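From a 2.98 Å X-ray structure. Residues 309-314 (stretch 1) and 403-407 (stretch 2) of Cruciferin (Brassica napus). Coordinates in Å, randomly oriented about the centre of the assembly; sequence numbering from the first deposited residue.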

ATOM      1  N   THR A 309       3.445   9.700 -24.241  1.00 46.61           N
ATOM      2  CA  THR A 309       3.356   9.129 -22.906  1.00 46.73           C
ATOM      3  C   THR A 309       3.627  10.107 -21.783  1.00 39.46           C
ATOM      4  O   THR A 309       4.546  10.914 -21.875  1.00 44.07           O
ATOM      5  CB  THR A 309       4.332   7.963 -22.760  1.00 31.83           C
ATOM      6  OG1 THR A 309       3.688   6.758 -23.189  1.00 52.71           O
ATOM      7  CG2 THR A 309       4.745   7.803 -21.321  1.00 45.41           C
ATOM      8  N   LEU A 310       2.828  10.006 -20.721  1.00 44.96           N
ATOM      9  CA  LEU A 310       3.057  10.755 -19.489  1.00 28.13           C
ATOM     10  C   LEU A 310       3.643   9.907 -18.360  1.00 31.24           C
ATOM     11  O   LEU A 310       2.920   9.456 -17.481  1.00 32.13           O
ATOM     12  CB  LEU A 310       1.756  11.366 -19.002  1.00 40.47           C
ATOM     13  CG  LEU A 310       1.612  12.862 -19.222  1.00 53.91           C
ATOM     14  CD1 LEU A 310       0.563  13.398 -18.276  1.00 28.20           C
ATOM     15  CD2 LEU A 310       2.947  13.543 -18.985  1.00 62.24           C
ATOM     16  N   ASN A 311       4.952   9.685 -18.394  1.00 66.54           N
ATOM     17  CA  ASN A 311       5.651   9.046 -17.291  1.00 25.49           C
ATOM     18  C   ASN A 311       5.700  10.052 -16.144  1.00 77.85           C
ATOM     19  O   ASN A 311       5.164  11.159 -16.260  1.00 43.59           O
ATOM     20  CB  ASN A 311       7.076   8.668 -17.716  1.00 39.67           C
ATOM     21  CG  ASN A 311       7.148   7.333 -18.462  1.00 84.04           C
ATOM     22  OD1 ASN A 311       8.168   7.013 -19.078  1.00108.83           O
ATOM     23  ND2 ASN A 311       6.078   6.548 -18.401  1.00 73.79           N
ATOM     24  N   SER A 312       6.338   9.682 -15.039  1.00 79.67           N
ATOM     25  CA  SER A 312       6.553  10.625 -13.948  1.00 35.17           C
ATOM     26  C   SER A 312       7.760  11.491 -14.281  1.00 43.17           C
ATOM     27  O   SER A 312       8.086  12.434 -13.564  1.00 43.97           O
ATOM     28  CB  SER A 312       6.784   9.885 -12.635  1.00 33.60           C
ATOM     29  OG  SER A 312       8.035   9.212 -12.639  1.00 56.17           O
ATOM     30  N   TYR A 313       8.429  11.161 -15.377  1.00 34.09           N
ATOM     31  CA  TYR A 313       9.605  11.908 -15.796  1.00 65.87           C
ATOM     32  C   TYR A 313       9.161  13.151 -16.520  1.00 30.59           C
ATOM     33  O   TYR A 313       9.971  13.925 -17.006  1.00 85.20           O
ATOM     34  CB  TYR A 313      10.482  11.065 -16.718  1.00 61.67           C
ATOM     35  CG  TYR A 313      11.373  10.094 -15.985  1.00 88.40           C
ATOM     36  CD1 TYR A 313      12.678  10.435 -15.659  1.00126.77           C
ATOM     37  CD2 TYR A 313      10.910   8.841 -15.612  1.00 64.24           C
ATOM     38  CE1 TYR A 313      13.501   9.555 -14.987  1.00125.73           C
ATOM     39  CE2 TYR A 313      11.725   7.954 -14.938  1.00123.36           C
ATOM     40  CZ  TYR A 313      13.021   8.316 -14.628  1.00142.47           C
ATOM     41  OH  TYR A 313      13.840   7.437 -13.958  1.00173.12           O
ATOM     42  N   ASP A 314       7.854  13.324 -16.602  1.00 57.76           N
ATOM     43  CA  ASP A 314       7.274  14.432 -17.333  1.00 48.15           C
ATOM     44  C   ASP A 314       6.513  15.286 -16.326  1.00 43.33           C
ATOM     45  O   ASP A 314       6.754  16.479 -16.210  1.00 47.98           O
ATOM     46  CB  ASP A 314       6.335  13.925 -18.451  1.00 53.48           C
ATOM     47  CG  ASP A 314       6.897  12.704 -19.210  1.00 79.59           C
ATOM     48  OD1 ASP A 314       7.386  11.747 -18.569  1.00114.42           O
ATOM     49  OD2 ASP A 314       6.829  12.684 -20.460  1.00 38.66           O
TER
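Stretch 2 (403-407) NANAQ

How does stretch 2 run over stretch 1? N403 to Q407 forms neither helix nor strand, and it meets the chain in the turn that follows the strand containing T309. The pairing runs in opposite order along the two chains: CA of N311 lies 4.8 Å from CA of N405, and CA of S312 lies 5.4 Å from CA of A404. Contact is small, burying 227 Å² in all.

What shapes the two backbones? In stretch 1 a weak hydrogen bond from D314 N to N311 O, 3.5 Å, closes the turn. In stretch 2 N403 is t at chi1, and its OD1 accepts a hydrogen bond from N405 N at 3.2 Å, tying the bend around A404.

Why does N405 matter most? Its t side chain (chi1 -178°) extends so that ND2 reaches both N311 OD1, at 3.4 Å, and Y313 CD2, at 3.3 Å. N311 is m at chi1 (-83°), its ND2 3.8 Å from A406 N. Y313, m at chi1, offers the edge of its ring, with the amide nitrogen near the ring plane.

What lies against S312? Its CB points toward stretch 2 and packs 4.1 Å from CB of A404, an ordinary van der Waals contact. S312 N comes within 3.2 Å of A404 O, but the angle is too poor for a hydrogen bond. S312 OG, with chi1 p, is hydrogen-bonded elsewhere in the structure.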

ATOM      1  N   ASN A 403       0.651   2.902 -12.664  1.00  8.23           N
ATOM      2  CA  ASN A 403       1.984   3.095 -12.148  1.00 47.16           C
ATOM      3  C   ASN A 403       2.438   4.472 -12.579  1.00 45.54           C
ATOM      4  O   ASN A 403       2.234   4.851 -13.726  1.00 46.17           O
ATOM      5  CB  ASN A 403       2.945   2.022 -12.683  1.00 32.01           C
ATOM      6  CG  ASN A 403       4.160   1.823 -11.780  1.00 47.78           C
ATOM      7  OD1 ASN A 403       4.977   2.730 -11.598  1.00 28.11           O
ATOM      8  ND2 ASN A 403       4.266   0.637 -11.190  1.00 39.90           N
ATOM      9  N   ALA A 404       3.043   5.225 -11.669  1.00 29.62           N
ATOM     10  CA  ALA A 404       3.595   6.524 -12.037  1.00 48.25           C
ATOM     11  C   ALA A 404       4.456   6.436 -13.304  1.00 58.89           C
ATOM     12  O   ALA A 404       4.370   7.298 -14.184  1.00 60.65           O
ATOM     13  CB  ALA A 404       4.390   7.112 -10.883  1.00 84.46           C
ATOM     14  N   ASN A 405       5.286   5.395 -13.384  1.00 49.25           N
ATOM     15  CA  ASN A 405       6.062   5.100 -14.591  1.00 49.53           C
ATOM     16  C   ASN A 405       5.833   3.669 -15.103  1.00 38.30           C
ATOM     17  O   ASN A 405       6.275   2.702 -14.484  1.00 42.96           O
ATOM     18  CB  ASN A 405       7.554   5.363 -14.356  1.00 43.41           C
ATOM     19  CG  ASN A 405       8.400   5.105 -15.604  1.00111.11           C
ATOM     20  OD1 ASN A 405       8.357   4.021 -16.188  1.00106.43           O
ATOM     21  ND2 ASN A 405       9.174   6.105 -16.010  1.00125.68           N
ATOM     22  N   ALA A 406       5.150   3.533 -16.237  1.00 44.03           N
ATOM     23  CA  ALA A 406       4.798   2.207 -16.747  1.00 57.16           C
ATOM     24  C   ALA A 406       5.858   1.617 -17.673  1.00 38.10           C
ATOM     25  O   ALA A 406       6.379   2.304 -18.545  1.00 99.23           O
ATOM     26  CB  ALA A 406       3.463   2.252 -17.452  1.00 16.37           C
ATOM     27  N   GLN A 407       6.165   0.341 -17.478  1.00 21.21           N
ATOM     28  CA  GLN A 407       7.064  -0.383 -18.370  1.00 42.30           C
ATOM     29  C   GLN A 407       6.295  -1.291 -19.342  1.00 40.74           C
ATOM     30  O   GLN A 407       5.706  -2.290 -18.935  1.00 35.39           O
ATOM     31  CB  GLN A 407       8.054  -1.228 -17.556  1.00 20.51           C
ATOM     32  CG  GLN A 407       9.311  -1.666 -18.320  1.00 69.07           C
ATOM     33  CD  GLN A 407      10.410  -0.599 -18.344  1.00116.85           C
ATOM     34  OE1 GLN A 407      10.403   0.337 -17.542  1.00 60.63           O
ATOM     35  NE2 GLN A 407      11.364  -0.747 -19.264  1.00104.26           N
TER